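Local coordinates for RNA-dependent RNA polymerase (Qualyub virus, PDB 6DX1), which carries a viral OTU domain that probably acts as a deubiquitinating cysteine protease, removing ubiquitin from conjugated proteins, at residues Glu11-Phe14 with Asp15-Gln19; Ala45-Thr48 with Phe49-Thr53; Gly56-Glu59 with Val60-Met63; Arg65-Ala68 with Glu69-Trp72; Leu144-Gln147 with Phe148-Asp152. All coordinates share one frame; numbering follows the deposited sequence.

How the contacts relate
Contacts 1 and 5 are the hairpin ends of one mixed sheet, their centres about 20 Å apart; contact 1 includes one of its two edge strands, 11-14. Contacts 2, 3 and 4 belong to the helices beside it. Contact 2 closes helix 41-51, contact 3 starts helix 57-70 and contact 4 finishes it. The centres of contacts 2 and 3 are about 10 Å apart, and those of contacts 3 and 4 about 13 Å. Contacts 2 and 3 touch directly, Y51 leaning on E59 and M63. Contact 5 carries H150 and D152 beside C41, at the start of the helix of contact 2; this is probably the active site. Contact 4 is distant, its centre about 26 Å from that of contact 5.

Contact 1: Glu11-Phe14 with Asp15-Gln19; sequences EHVF and DNCSQ
V13 and Q19 face each other across a tight beta hairpin, where strand 11-14 turns back through D15 and N16 into strand 17-25 and a classic beta bulge upsets the pairing. The bulge is the doubling of V13 and F14 opposite C17: V13 N lies 2.9 Å from C17 O and F14 N 3.3 Å from the same C17 O, both donors arriving from one face of that carbonyl. The other end of the hairpin is regular, E11 and Q19 exchanging two backbone bonds.

The extra residue turns the V13 side chain toward the returning strand. Its CG2 packs against CG and CD of Q19 together, 3.5 Å from CD, and the two side chains cross at about a right angle. Q19 reaches there because CG sits between its own N and carbonyl carbon (chi1 70°), after which the chain runs out extended. The methyl thus lies against the end of the glutamine chain, amide included, on a residue exposed to solvent. C17, small and buried, sets SG 3.9 Å from V13 CB, and the C17 side chain also touches I130 and W132 of strand 125-132.

A type II' turn from F14 to C17 is closed by C17 N donating to F14 O at 2.8 Å. D15 takes the turn position with positive phi (50°), one that glycine often fills, and its carboxylate forms a salt bridge with K109 of helix 101-111. H12 leans over the turn with its imidazole edge-on: CE1 lies 3.2 Å from D15 O, which sits in the plane of the ring.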
# COMPACT_ATOMS: atom_id res chain seq x y z
N GLU A 11 -14.42 0.58 8.57
CA GLU A 11 -15.58 -0.15 8.07
C GLU A 11 -15.11 -1.23 7.10
O GLU A 11 -14.33 -0.95 6.19
CB GLU A 11 -16.55 0.81 7.37
CG GLU A 11 -17.72 0.10 6.71
CD GLU A 11 -18.82 1.06 6.34
OE1 GLU A 11 -19.68 1.34 7.21
OE2 GLU A 11 -18.82 1.53 5.19
N HIS A 12 -15.60 -2.46 7.30
CA HIS A 12 -15.24 -3.55 6.41
C HIS A 12 -15.51 -3.22 4.94
O HIS A 12 -16.58 -2.69 4.59
CB HIS A 12 -16.01 -4.82 6.78
CG HIS A 12 -15.68 -6.00 5.93
ND1 HIS A 12 -14.47 -6.67 6.02
CD2 HIS A 12 -16.38 -6.63 4.95
CE1 HIS A 12 -14.45 -7.66 5.14
NE2 HIS A 12 -15.59 -7.65 4.48
N VAL A 13 -14.55 -3.56 4.09
CA VAL A 13 -14.71 -3.48 2.63
C VAL A 13 -14.79 -4.87 2.01
O VAL A 13 -15.79 -5.22 1.38
CB VAL A 13 -13.57 -2.64 1.99
CG1 VAL A 13 -13.63 -2.73 0.47
CG2 VAL A 13 -13.67 -1.19 2.43
N PHE A 14 -13.75 -5.68 2.19
CA PHE A 14 -13.58 -6.95 1.51
C PHE A 14 -12.40 -7.69 2.13
O PHE A 14 -11.32 -7.11 2.23
CB PHE A 14 -13.32 -6.72 0.01
CG PHE A 14 -13.14 -7.99 -0.78
CD1 PHE A 14 -11.88 -8.53 -0.98
CD2 PHE A 14 -14.24 -8.64 -1.33
CE1 PHE A 14 -11.71 -9.69 -1.71
CE2 PHE A 14 -14.07 -9.80 -2.06
CZ PHE A 14 -12.80 -10.33 -2.25
N ASP A 15 -12.58 -8.95 2.54
CA ASP A 15 -11.50 -9.75 3.11
C ASP A 15 -10.78 -8.97 4.20
O ASP A 15 -11.41 -8.55 5.18
CB ASP A 15 -10.55 -10.21 2.00
CG ASP A 15 -9.52 -11.23 2.48
OD1 ASP A 15 -9.90 -12.28 3.03
OD2 ASP A 15 -8.32 -10.98 2.29
N ASN A 16 -9.47 -8.73 4.06
CA ASN A 16 -8.75 -8.03 5.13
C ASN A 16 -8.68 -6.52 4.92
O ASN A 16 -7.92 -5.85 5.61
CB ASN A 16 -7.35 -8.63 5.33
CG ASN A 16 -6.33 -8.17 4.27
OD1 ASN A 16 -6.68 -7.82 3.15
ND2 ASN A 16 -5.05 -8.22 4.65
N CYS A 17 -9.51 -5.97 4.03
CA CYS A 17 -9.50 -4.55 3.69
C CYS A 17 -10.63 -3.82 4.39
O CYS A 17 -11.77 -4.29 4.39
CB CYS A 17 -9.62 -4.37 2.17
SG CYS A 17 -9.67 -2.65 1.65
N SER A 18 -10.32 -2.69 5.01
CA SER A 18 -11.31 -1.81 5.61
C SER A 18 -10.99 -0.36 5.25
O SER A 18 -9.91 -0.05 4.75
CB SER A 18 -11.37 -2.00 7.14
OG SER A 18 -10.09 -1.82 7.75
N GLN A 19 -11.95 0.54 5.50
CA GLN A 19 -11.78 1.94 5.09
C GLN A 19 -12.43 2.87 6.10
O GLN A 19 -13.32 2.47 6.86
CB GLN A 19 -12.38 2.19 3.70
CG GLN A 19 -13.91 2.12 3.67
CD GLN A 19 -14.47 2.22 2.26
OE1 GLN A 19 -13.72 2.41 1.30
NE2 GLN A 19 -15.78 2.09 2.13

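Contact 2: Ala45-Thr48 with Phe49-Thr53; sequences AVST and FLYDT
S47 and T53 are joined where helix 41-51 ends and the chain turns off. S47 OG donates to T53 O at 2.7 Å, in the plane of that carbonyl. The hydroxyl reaches outward because OG is anti to the S47 nitrogen (chi1 179°), which carries it past the last turn of the helix toward the departing chain. The same oxygen lies at the edge of the Y51 ring, 3.4 Å from CD1, and weakly accepts from G56 N at the start of the next helix. Serine fits this buried spot, being short enough to pack and able both to give and to accept.

Beside S47, V46 and L50, one turn apart, run side by side, pointing the same way, with V46 CG1 4.0 Å from L50 CD1. L50 turns CG away from its carbonyl carbon (chi1 -65°), then extends; its CB lies over the centre of one face of the Y51 ring. The Y51 side chain, by its hydroxyl end, meets M63 and E59 of helix 57-70, while F49 faces the other way, toward I141 and F153 of the sheet.

D52 leaves the helix with positive phi (61°), folding its N-H back 3.0 Å from T48 O but above the carbonyl plane. A water completes the link, donating to T48 O at 2.8 Å and to D52 OD1. T48 keeps its own hydroxyl on R44 O, an ordinary use of threonine within a helix. T48 O thus accepts both D52 N and the water, while S47 OG ties T53 O back to the helix: a hydroxyl and a bridging water join the last turn to the chain that leaves it.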
# COMPACT_ATOMS: atom_id res chain seq x y z
N ALA A 45 7.69 3.32 -2.74
CA ALA A 45 7.38 3.64 -1.35
C ALA A 45 7.61 2.42 -0.46
O ALA A 45 8.19 2.54 0.62
CB ALA A 45 5.93 4.13 -1.24
N VAL A 46 7.16 1.24 -0.90
CA VAL A 46 7.38 0.04 -0.10
C VAL A 46 8.87 -0.28 -0.03
O VAL A 46 9.38 -0.69 1.02
CB VAL A 46 6.56 -1.14 -0.66
CG1 VAL A 46 6.86 -2.41 0.15
CG2 VAL A 46 5.06 -0.79 -0.61
N SER A 47 9.59 -0.08 -1.14
CA SER A 47 11.04 -0.25 -1.12
C SER A 47 11.70 0.64 -0.07
O SER A 47 12.64 0.22 0.62
CB SER A 47 11.63 0.03 -2.51
OG SER A 47 13.05 -0.12 -2.49
N THR A 48 11.23 1.89 0.07
CA THR A 48 11.79 2.76 1.09
C THR A 48 11.59 2.19 2.48
O THR A 48 12.48 2.26 3.33
CB THR A 48 11.18 4.16 0.96
OG1 THR A 48 11.39 4.63 -0.38
CG2 THR A 48 11.85 5.13 1.93
N PHE A 49 10.42 1.57 2.72
CA PHE A 49 10.16 0.95 4.01
C PHE A 49 11.10 -0.23 4.28
O PHE A 49 11.66 -0.37 5.38
CB PHE A 49 8.70 0.48 4.07
CG PHE A 49 8.38 -0.32 5.31
CD1 PHE A 49 7.98 0.33 6.47
CD2 PHE A 49 8.46 -1.70 5.30
CE1 PHE A 49 7.68 -0.41 7.61
CE2 PHE A 49 8.16 -2.44 6.44
CZ PHE A 49 7.78 -1.78 7.59
N LEU A 50 11.26 -1.11 3.28
CA LEU A 50 12.02 -2.34 3.47
C LEU A 50 13.52 -2.11 3.45
O LEU A 50 14.26 -2.76 4.21
CB LEU A 50 11.65 -3.36 2.40
CG LEU A 50 10.22 -3.89 2.40
CD1 LEU A 50 9.92 -4.71 1.15
CD2 LEU A 50 10.00 -4.72 3.66
N TYR A 51 14.01 -1.21 2.59
CA TYR A 51 15.43 -1.11 2.28
C TYR A 51 16.05 0.25 2.58
O TYR A 51 17.26 0.42 2.37
CB TYR A 51 15.65 -1.42 0.79
CG TYR A 51 15.06 -2.73 0.34
CD1 TYR A 51 14.20 -2.78 -0.74
CD2 TYR A 51 15.37 -3.93 0.99
CE1 TYR A 51 13.65 -3.97 -1.16
CE2 TYR A 51 14.84 -5.12 0.57
CZ TYR A 51 13.97 -5.14 -0.50
OH TYR A 51 13.43 -6.33 -0.93
N ASP A 52 15.27 1.22 3.06
CA ASP A 52 15.72 2.60 3.29
C ASP A 52 16.18 3.28 2.01
O ASP A 52 16.93 4.25 2.06
CB ASP A 52 16.82 2.67 4.36
CG ASP A 52 16.38 2.08 5.68
OD1 ASP A 52 15.25 2.37 6.11
OD2 ASP A 52 17.16 1.30 6.27
N THR A 53 15.71 2.79 0.86
CA THR A 53 15.95 3.42 -0.43
C THR A 53 14.84 2.99 -1.37
O THR A 53 14.37 1.85 -1.30
CB THR A 53 17.30 3.02 -1.05
OG1 THR A 53 17.40 3.61 -2.36
CG2 THR A 53 17.42 1.52 -1.20
O HOH W 1 12.81 3.61 5.73

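Contact 3: Gly56-Glu59 with Val60-Met63; sequences GWIE and VKNM
From G56 at the N-cap position, the first turns of helix 57-70 link residues 56-59 to 60-63 by i-to-i+4 bonds, weak for V60 N to G56 O at 3.4 Å and tight for N62 N to I58 O at 2.8 Å. W57 and K61 lie side by side, pointing the same way. The indole is placed by a chi1 of 86°, with CG between N and the carbonyl carbon, and it offers its edge to the lysine: W57 CD1 is 4.1 Å from K61 CD. I58 CG1 lies over one face of the ring, toward its rim, and R44 makes a cation-pi contact with the indole. K61 uses its methylenes against the tryptophan, then carries NZ on to S92 O.

E59, exposed, and N62, partly so, form a polar pair. Their side chains cross with carboxylate and amide planes 65° apart, and N62 ND2 gives a straight but long, weak bond to E59 OE2 at 3.4 Å. The other end of the amide, OD1, receives R65 NH2. M63 bends its methyl back, CE lying 3.6 Å from E59 O, while its side chain also packs against Y51, L107 and L110.

Buried V60 supplies a compact branched surface for F43 and L107. K61 is buried too, yet its amine is satisfied: the long chain lets a charged end find a carbonyl while its methylenes lie along the indole edge.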
# COMPACT_ATOMS: atom_id res chain seq x y z
N GLY A 56 15.12 -0.21 -4.61
CA GLY A 56 14.80 -1.62 -4.69
C GLY A 56 13.38 -1.93 -5.11
O GLY A 56 12.87 -3.00 -4.79
N TRP A 57 12.73 -1.03 -5.85
CA TRP A 57 11.32 -1.25 -6.20
C TRP A 57 11.11 -2.52 -7.02
O TRP A 57 10.06 -3.15 -6.91
CB TRP A 57 10.75 -0.03 -6.93
CG TRP A 57 10.98 -0.04 -8.40
CD1 TRP A 57 10.17 -0.60 -9.36
CD2 TRP A 57 12.09 0.52 -9.09
NE1 TRP A 57 10.73 -0.42 -10.60
CE2 TRP A 57 11.90 0.27 -10.46
CE3 TRP A 57 13.23 1.22 -8.68
CZ2 TRP A 57 12.82 0.68 -11.43
CZ3 TRP A 57 14.13 1.63 -9.65
CH2 TRP A 57 13.92 1.36 -11.00
N ILE A 58 12.09 -2.93 -7.86
CA ILE A 58 11.93 -4.16 -8.64
C ILE A 58 11.85 -5.37 -7.72
O ILE A 58 11.08 -6.31 -7.97
CB ILE A 58 13.07 -4.31 -9.66
CG1 ILE A 58 12.98 -3.22 -10.71
CG2 ILE A 58 12.99 -5.70 -10.32
CD1 ILE A 58 11.82 -3.39 -11.65
N GLU A 59 12.65 -5.39 -6.65
CA GLU A 59 12.57 -6.51 -5.72
C GLU A 59 11.20 -6.60 -5.07
O GLU A 59 10.74 -7.70 -4.75
CB GLU A 59 13.65 -6.38 -4.65
CG GLU A 59 15.06 -6.60 -5.17
CD GLU A 59 15.20 -7.81 -6.08
OE1 GLU A 59 15.94 -7.71 -7.08
OE2 GLU A 59 14.57 -8.86 -5.81
N VAL A 60 10.54 -5.46 -4.85
CA VAL A 60 9.18 -5.51 -4.31
C VAL A 60 8.23 -6.10 -5.33
O VAL A 60 7.38 -6.93 -4.99
CB VAL A 60 8.72 -4.11 -3.85
CG1 VAL A 60 7.33 -4.19 -3.21
CG2 VAL A 60 9.71 -3.51 -2.86
N LYS A 61 8.36 -5.70 -6.60
CA LYS A 61 7.53 -6.31 -7.64
C LYS A 61 7.77 -7.81 -7.70
O LYS A 61 6.82 -8.60 -7.80
CB LYS A 61 7.81 -5.67 -9.01
CG LYS A 61 7.54 -4.17 -9.03
CD LYS A 61 7.58 -3.58 -10.44
CE LYS A 61 6.36 -3.99 -11.25
NZ LYS A 61 6.33 -3.33 -12.58
N ASN A 62 9.05 -8.22 -7.60
CA ASN A 62 9.40 -9.63 -7.63
C ASN A 62 8.75 -10.40 -6.48
O ASN A 62 8.23 -11.50 -6.68
CB ASN A 62 10.92 -9.80 -7.54
CG ASN A 62 11.63 -9.49 -8.84
OD1 ASN A 62 11.03 -9.51 -9.91
ND2 ASN A 62 12.94 -9.23 -8.74
N MET A 63 8.81 -9.85 -5.26
CA MET A 63 8.29 -10.61 -4.13
C MET A 63 6.78 -10.72 -4.19
O MET A 63 6.22 -11.72 -3.73
CB MET A 63 8.75 -9.99 -2.80
CG MET A 63 8.14 -8.65 -2.45
SD MET A 63 8.76 -7.97 -0.89
CE MET A 63 10.53 -7.86 -1.20

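Contact 4: Arg65-Ala68 with Glu69-Trp72; sequences REFA and ETNW
N71 lies flat against the F67 ring at the C-terminal end of helix 57-70, its amide only 11° from the ring plane. N71 CG comes 3.3 Å from F67 CE1, and N71 CB sits over the face, 3.6 Å from the centroid of the F67 ring, a CH-pi contact. The backbone continues the helical bonding here, N71 N reaching F67 O at 2.8 Å. Asparagine suits the place because its short, flat amide can stack on F67 and bond at both ends.

Those two bonds fix the rotation of the amide. T70 OG1 donates to N71 OD1 at 2.6 Å, in plane and on a lone pair, and N71 ND2 goes to E74 OE2 just beyond. T70 can do this because OG1 stands between its N and carbonyl carbon (chi1 61°). One residue on, W72 turns back on A68. Its edge faces A68 O, 3.4 Å from W72 CE3, and the small methyl of A68 allows the indole this close, with CB and CE3 4.2 Å apart.

Around the helix end, F67 packs on I106, K109 and L110 of helix 101-111. R65 gives NH2 to N62 OD1 and NH1 to S92 OG; with E69 and W72 it faces helix 85-92, and H79 of helix 76-79 meets the W72 ring.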
# COMPACT_ATOMS: atom_id res chain seq x y z
N ARG A 65 5.04 -11.06 -7.07
CA ARG A 65 4.79 -12.13 -8.02
C ARG A 65 5.04 -13.49 -7.38
O ARG A 65 4.28 -14.44 -7.61
CB ARG A 65 5.67 -11.95 -9.25
CG ARG A 65 5.19 -10.87 -10.19
CD ARG A 65 6.03 -10.83 -11.47
NE ARG A 65 7.33 -10.21 -11.26
CZ ARG A 65 7.59 -8.92 -11.48
NH1 ARG A 65 6.64 -8.11 -11.91
NH2 ARG A 65 8.81 -8.44 -11.27
N GLU A 66 6.10 -13.59 -6.58
CA GLU A 66 6.44 -14.88 -5.97
C GLU A 66 5.39 -15.31 -4.96
O GLU A 66 5.03 -16.49 -4.90
CB GLU A 66 7.81 -14.81 -5.32
CG GLU A 66 8.94 -14.94 -6.33
CD GLU A 66 10.24 -14.37 -5.85
OE1 GLU A 66 11.17 -14.24 -6.68
OE2 GLU A 66 10.35 -14.05 -4.64
N PHE A 67 4.88 -14.38 -4.14
CA PHE A 67 3.84 -14.74 -3.19
C PHE A 67 2.54 -15.10 -3.91
O PHE A 67 1.79 -15.97 -3.44
CB PHE A 67 3.60 -13.60 -2.20
CG PHE A 67 2.78 -13.99 -1.00
CD1 PHE A 67 3.33 -14.77 0.01
CD2 PHE A 67 1.46 -13.57 -0.87
CE1 PHE A 67 2.58 -15.12 1.13
CE2 PHE A 67 0.71 -13.92 0.25
CZ PHE A 67 1.28 -14.70 1.25
N ALA A 68 2.25 -14.44 -5.03
CA ALA A 68 1.07 -14.83 -5.80
C ALA A 68 1.18 -16.28 -6.25
O ALA A 68 0.18 -17.02 -6.27
CB ALA A 68 0.90 -13.91 -7.00
N GLU A 69 2.39 -16.72 -6.61
CA GLU A 69 2.58 -18.10 -7.06
C GLU A 69 2.51 -19.09 -5.91
O GLU A 69 1.86 -20.14 -6.03
CB GLU A 69 3.92 -18.23 -7.79
CG GLU A 69 3.93 -17.58 -9.13
CD GLU A 69 5.29 -17.12 -9.53
OE1 GLU A 69 5.34 -16.09 -10.24
OE2 GLU A 69 6.31 -17.76 -9.15
N THR A 70 3.14 -18.78 -4.77
CA THR A 70 3.23 -19.76 -3.69
C THR A 70 1.99 -19.78 -2.81
O THR A 70 1.72 -20.79 -2.15
CB THR A 70 4.47 -19.49 -2.84
OG1 THR A 70 4.37 -18.18 -2.25
CG2 THR A 70 5.74 -19.56 -3.70
N ASN A 71 1.23 -18.68 -2.78
CA ASN A 71 0.16 -18.50 -1.82
C ASN A 71 -1.10 -17.98 -2.49
O ASN A 71 -1.87 -17.23 -1.89
CB ASN A 71 0.59 -17.57 -0.69
CG ASN A 71 1.65 -18.18 0.21
OD1 ASN A 71 2.79 -18.40 -0.20
ND2 ASN A 71 1.28 -18.47 1.46
N TRP A 72 -1.33 -18.38 -3.75
CA TRP A 72 -2.46 -17.88 -4.53
C TRP A 72 -3.78 -18.01 -3.78
O TRP A 72 -4.63 -17.11 -3.85
CB TRP A 72 -2.53 -18.62 -5.86
CG TRP A 72 -3.60 -18.15 -6.78
CD1 TRP A 72 -4.75 -18.82 -7.12
CD2 TRP A 72 -3.63 -16.92 -7.52
NE1 TRP A 72 -5.49 -18.08 -8.01
CE2 TRP A 72 -4.82 -16.91 -8.28
CE3 TRP A 72 -2.76 -15.82 -7.61
CZ2 TRP A 72 -5.17 -15.85 -9.11
CZ3 TRP A 72 -3.11 -14.77 -8.44
CH2 TRP A 72 -4.30 -14.79 -9.18

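Contact 5: Leu144-Gln147 with Phe148-Asp152; sequences LHIQ and FDHFD
L144 N donates to D152 O at 2.8 Å, the shortest polar bond between 144-147 and 148-152, from above the carbonyl plane. D152 N returns a bond to L144 O, closing the antiparallel pair.

On the face bearing H145 and F151, the two rings form an offset stack, centroids 4.3 Å apart and planes 14° apart, with F151 CE1 over the imidazole near its rim. H145 is further held by NE2 donating to D149 OD2 at 3.0 Å, in the ring plane and on the anti lone pair of that oxygen. F148 and D149 both have positive phi, which helps to bring the aspartate back to the edge of the imidazole. F117 meets both stacked rings.

The opposite face holds I146, H150 and D152. I146 CD1 lies 3.6 Å from H150 CD2, placed by a chi1 of 70° that sets CG1 between N and the carbonyl carbon. H150 NE2 donates to D152 OD2 at 2.7 Å; that oxygen, met from above its plane, also accepts from T35 N, which helps to fix the carboxylate. H150 touches C41 at the start of helix 41-51. A cysteine at a helix start facing a histidine-aspartate pair on a hairpin is consistent with the active site of an OTU cysteine protease.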
# COMPACT_ATOMS: atom_id res chain seq x y z
N LEU A 144 1.30 7.83 1.64
CA LEU A 144 0.50 9.02 1.35
C LEU A 144 -0.02 8.85 -0.08
O LEU A 144 0.78 8.76 -1.02
CB LEU A 144 1.31 10.30 1.50
CG LEU A 144 0.49 11.59 1.47
CD1 LEU A 144 -0.34 11.73 2.75
CD2 LEU A 144 1.39 12.82 1.28
N HIS A 145 -1.33 8.75 -0.22
CA HIS A 145 -1.97 8.47 -1.50
C HIS A 145 -2.54 9.78 -2.03
O HIS A 145 -3.55 10.28 -1.52
CB HIS A 145 -3.07 7.42 -1.31
CG HIS A 145 -3.64 6.90 -2.59
ND1 HIS A 145 -4.79 6.14 -2.63
CD2 HIS A 145 -3.22 7.02 -3.87
CE1 HIS A 145 -5.06 5.82 -3.89
NE2 HIS A 145 -4.12 6.34 -4.66
N ILE A 146 -1.88 10.36 -3.04
CA ILE A 146 -2.29 11.67 -3.52
C ILE A 146 -2.87 11.55 -4.93
O ILE A 146 -3.11 10.43 -5.41
CB ILE A 146 -1.12 12.67 -3.45
CG1 ILE A 146 -0.04 12.34 -4.49
CG2 ILE A 146 -0.47 12.67 -2.05
CD1 ILE A 146 1.09 13.38 -4.53
N GLN A 147 -3.12 12.68 -5.60
CA GLN A 147 -3.83 12.62 -6.87
C GLN A 147 -3.05 11.81 -7.91
O GLN A 147 -1.83 11.66 -7.82
CB GLN A 147 -4.07 14.04 -7.41
CG GLN A 147 -5.08 14.84 -6.62
CD GLN A 147 -4.42 15.78 -5.65
OE1 GLN A 147 -3.50 15.39 -4.92
NE2 GLN A 147 -4.87 17.03 -5.64
N PHE A 148 -3.79 11.29 -8.89
CA PHE A 148 -3.23 10.56 -10.04
C PHE A 148 -2.46 9.31 -9.60
O PHE A 148 -1.51 8.86 -10.26
CB PHE A 148 -2.36 11.48 -10.90
CG PHE A 148 -3.07 12.75 -11.31
CD1 PHE A 148 -4.15 12.70 -12.17
CD2 PHE A 148 -2.67 13.97 -10.80
CE1 PHE A 148 -4.81 13.88 -12.54
CE2 PHE A 148 -3.33 15.14 -11.15
CZ PHE A 148 -4.40 15.09 -12.02
N ASP A 149 -2.91 8.72 -8.49
CA ASP A 149 -2.40 7.45 -7.99
C ASP A 149 -0.91 7.49 -7.70
O ASP A 149 -0.21 6.48 -7.83
CB ASP A 149 -2.74 6.31 -8.93
CG ASP A 149 -4.16 5.84 -8.75
OD1 ASP A 149 -4.76 5.39 -9.74
OD2 ASP A 149 -4.69 5.95 -7.62
N HIS A 150 -0.41 8.65 -7.30
CA HIS A 150 0.95 8.73 -6.81
C HIS A 150 0.98 8.39 -5.32
O HIS A 150 0.09 8.80 -4.56
CB HIS A 150 1.55 10.12 -7.03
CG HIS A 150 2.95 10.22 -6.51
ND1 HIS A 150 4.03 9.71 -7.19
CD2 HIS A 150 3.43 10.70 -5.34
CE1 HIS A 150 5.12 9.90 -6.47
NE2 HIS A 150 4.79 10.49 -5.34
N PHE A 151 2.00 7.64 -4.92
CA PHE A 151 2.20 7.25 -3.52
C PHE A 151 3.55 7.76 -3.04
O PHE A 151 4.57 7.52 -3.70
CB PHE A 151 2.19 5.73 -3.34
CG PHE A 151 0.86 5.08 -3.63
CD1 PHE A 151 -0.10 4.95 -2.63
CD2 PHE A 151 0.59 4.54 -4.89
CE1 PHE A 151 -1.33 4.33 -2.90
CE2 PHE A 151 -0.63 3.91 -5.16
CZ PHE A 151 -1.59 3.82 -4.16
N ASP A 152 3.56 8.41 -1.89
CA ASP A 152 4.79 8.70 -1.16
C ASP A 152 4.81 7.89 0.14
O ASP A 152 3.81 7.31 0.55
CB ASP A 152 4.89 10.19 -0.86
CG ASP A 152 5.05 11.02 -2.14
OD1 ASP A 152 4.25 11.96 -2.34
OD2 ASP A 152 5.97 10.72 -2.92
O HOH W 2 -5.19 9.06 -6.69